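Side-chain contact in arylsulfatase (Pseudoalteromonas sp. MB47, PDB 7AJ0), which probably removes sulfate groups from the algal polysaccharide fucoidan as a hexameric, exo-acting sulfatase with a bound calcium ion: residues 347-352 and 464-469. Sequence-based numbering, arbitrary orientation.
Sequences TTWEGG and APWVFN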
loop_
_atom_site.group_PDB
_atom_site.type_symbol
_atom_site.label_atom_id
_atom_site.label_comp_id
_atom_site.label_asym_id
_atom_site.label_seq_id
_atom_site.Cartn_x
_atom_site.Cartn_y
_atom_site.Cartn_z
ATOM N N THR A 347 -15.674 13.721 -3.253
ATOM C CA THR A 347 -15.723 12.378 -3.806
ATOM C C THR A 347 -17.169 11.908 -3.805
ATOM O O THR A 347 -18.008 12.416 -3.058
ATOM C CB THR A 347 -14.861 11.386 -3.012
ATOM O OG1 THR A 347 -15.450 11.156 -1.724
ATOM C CG2 THR A 347 -13.451 11.922 -2.830
ATOM N N THR A 348 -17.456 10.922 -4.654
ATOM C CA THR A 348 -18.768 10.293 -4.690
ATOM C C THR A 348 -18.817 9.012 -3.865
ATOM O O THR A 348 -19.682 8.163 -4.100
ATOM C CB THR A 348 -19.189 10.018 -6.133
ATOM O OG1 THR A 348 -18.104 9.419 -6.849
ATOM C CG2 THR A 348 -19.608 11.315 -6.811
ATOM N N TRP A 349 -17.895 8.846 -2.920
ATOM C CA TRP A 349 -18.142 7.919 -1.829
ATOM C C TRP A 349 -19.334 8.425 -1.018
ATOM O O TRP A 349 -19.715 9.597 -1.092
ATOM C CB TRP A 349 -16.918 7.779 -0.930
ATOM C CG TRP A 349 -15.740 7.123 -1.582
ATOM C CD1 TRP A 349 -14.520 7.685 -1.818
ATOM C CD2 TRP A 349 -15.667 5.783 -2.082
ATOM N NE1 TRP A 349 -13.690 6.778 -2.431
ATOM C CE2 TRP A 349 -14.371 5.603 -2.605
ATOM C CE3 TRP A 349 -16.571 4.718 -2.138
ATOM C CZ2 TRP A 349 -13.959 4.403 -3.179
ATOM C CZ3 TRP A 349 -16.160 3.530 -2.706
ATOM C CH2 TRP A 349 -14.865 3.381 -3.219
ATOM N N GLU A 350 -19.930 7.530 -0.234
ATOM C CA GLU A 350 -21.089 7.933 0.557
ATOM C C GLU A 350 -20.747 9.078 1.501
ATOM O O GLU A 350 -21.601 9.930 1.776
ATOM C CB GLU A 350 -21.632 6.735 1.329
ATOM C CG GLU A 350 -22.254 5.681 0.430
ATOM C CD GLU A 350 -23.497 6.187 -0.268
ATOM O OE1 GLU A 350 -24.454 6.567 0.440
ATOM O OE2 GLU A 350 -23.515 6.219 -1.519
ATOM N N GLY A 351 -19.503 9.132 1.986
ATOM C CA GLY A 351 -19.111 10.211 2.874
ATOM C C GLY A 351 -19.272 11.587 2.262
ATOM O O GLY A 351 -19.467 12.571 2.980
ATOM N N GLY A 352 -19.202 11.680 0.940
ATOM C CA GLY A 352 -19.270 12.967 0.282
ATOM C C GLY A 352 -20.669 13.432 -0.063
ATOM O O GLY A 352 -20.919 14.640 -0.133
ATOM N N ALA A 464 -15.971 -5.037 -14.130
ATOM C CA ALA A 464 -17.305 -4.870 -13.577
ATOM C C ALA A 464 -17.389 -3.600 -12.744
ATOM O O ALA A 464 -16.442 -3.268 -12.020
ATOM C CB ALA A 464 -17.690 -6.076 -12.702
ATOM N N PRO A 465 -18.499 -2.866 -12.827
ATOM C CA PRO A 465 -18.706 -1.755 -11.892
ATOM C C PRO A 465 -18.659 -2.250 -10.455
ATOM O O PRO A 465 -19.086 -3.364 -10.145
ATOM C CB PRO A 465 -20.097 -1.227 -12.259
ATOM C CG PRO A 465 -20.305 -1.652 -13.667
ATOM C CD PRO A 465 -19.598 -2.972 -13.807
ATOM N N TRP A 466 -18.124 -1.411 -9.575
ATOM C CA TRP A 466 -18.100 -1.747 -8.159
ATOM C C TRP A 466 -19.511 -1.658 -7.591
ATOM O O TRP A 466 -20.278 -0.756 -7.936
ATOM C CB TRP A 466 -17.169 -0.812 -7.393
ATOM C CG TRP A 466 -15.724 -0.945 -7.759
ATOM C CD1 TRP A 466 -15.212 -1.479 -8.904
ATOM C CD2 TRP A 466 -14.603 -0.541 -6.968
ATOM N NE1 TRP A 466 -13.840 -1.426 -8.877
ATOM C CE2 TRP A 466 -13.440 -0.855 -7.699
ATOM C CE3 TRP A 466 -14.467 0.058 -5.713
ATOM C CZ2 TRP A 466 -12.161 -0.591 -7.218
ATOM C CZ3 TRP A 466 -13.197 0.320 -5.235
ATOM C CH2 TRP A 466 -12.059 -0.005 -5.987
ATOM N N VAL A 467 -19.853 -2.604 -6.719
ATOM C CA VAL A 467 -21.178 -2.663 -6.118
ATOM C C VAL A 467 -21.029 -2.874 -4.620
ATOM O O VAL A 467 -20.297 -3.768 -4.181
ATOM C CB VAL A 467 -22.044 -3.779 -6.732
ATOM C CG1 VAL A 467 -23.389 -3.841 -6.030
ATOM C CG2 VAL A 467 -22.226 -3.550 -8.225
ATOM N N PHE A 468 -21.717 -2.043 -3.842
ATOM C CA PHE A 468 -21.810 -2.186 -2.399
ATOM C C PHE A 468 -23.282 -2.254 -2.016
ATOM O O PHE A 468 -24.058 -1.364 -2.380
ATOM C CB PHE A 468 -21.156 -1.008 -1.667
ATOM C CG PHE A 468 -19.716 -0.786 -2.024
ATOM C CD1 PHE A 468 -19.370 0.010 -3.103
ATOM C CD2 PHE A 468 -18.707 -1.358 -1.268
ATOM C CE1 PHE A 468 -18.046 0.221 -3.430
ATOM C CE2 PHE A 468 -17.379 -1.150 -1.588
ATOM C CZ PHE A 468 -17.049 -0.359 -2.671
ATOM N N ASN A 469 -23.667 -3.301 -1.296
ATOM C CA ASN A 469 -24.962 -3.315 -0.616
ATOM C C ASN A 469 -24.840 -2.394 0.591
ATOM O O ASN A 469 -24.218 -2.746 1.596
ATOM C CB ASN A 469 -25.349 -4.729 -0.203
ATOM C CG ASN A 469 -26.709 -4.787 0.476
ATOM O OD1 ASN A 469 -27.106 -3.865 1.189
ATOM N ND2 ASN A 469 -27.429 -5.877 0.257
#
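Trp349 meets Trp466 and Phe468 with the outer rim of its six-membered ring, and this aromatic trio shows how one large side chain can bridge two parts of a fold although no hydrogen bond passes between the two segments. CZ3 of Trp349 lies 3.9 Å from Phe468 CE1, which comes in at the indole edge, close to its plane; the neighbouring CH2 of Trp349 stands 4.0 Å from CZ3 of Trp466. Neither partner stacks flat on the indole. With CG anti to the carbonyl carbon (chi1 -67°), the Trp349 side chain reaches out from the N-cap position of helix 350-353 and carries its benzo end to the rings of Trp466 and Phe468. These two, alternate residues of strand 466-469, both start their side chains toward segment 347-352. Replacing Trp349 by an alanine would probably open a gap beside both rings and leave Arg342 without its cation-pi partner. NE1 of Trp466 is hydrogen-bonded to the backbone O of Ser456 of a second subunit. Strand 466-469 is, within this chain, an outermost strand of an antiparallel sheet, pairing with strand 437-440, whose His440 meets Trp349 and Phe468, while Val443 of strand 442-446 touches both tryptophans.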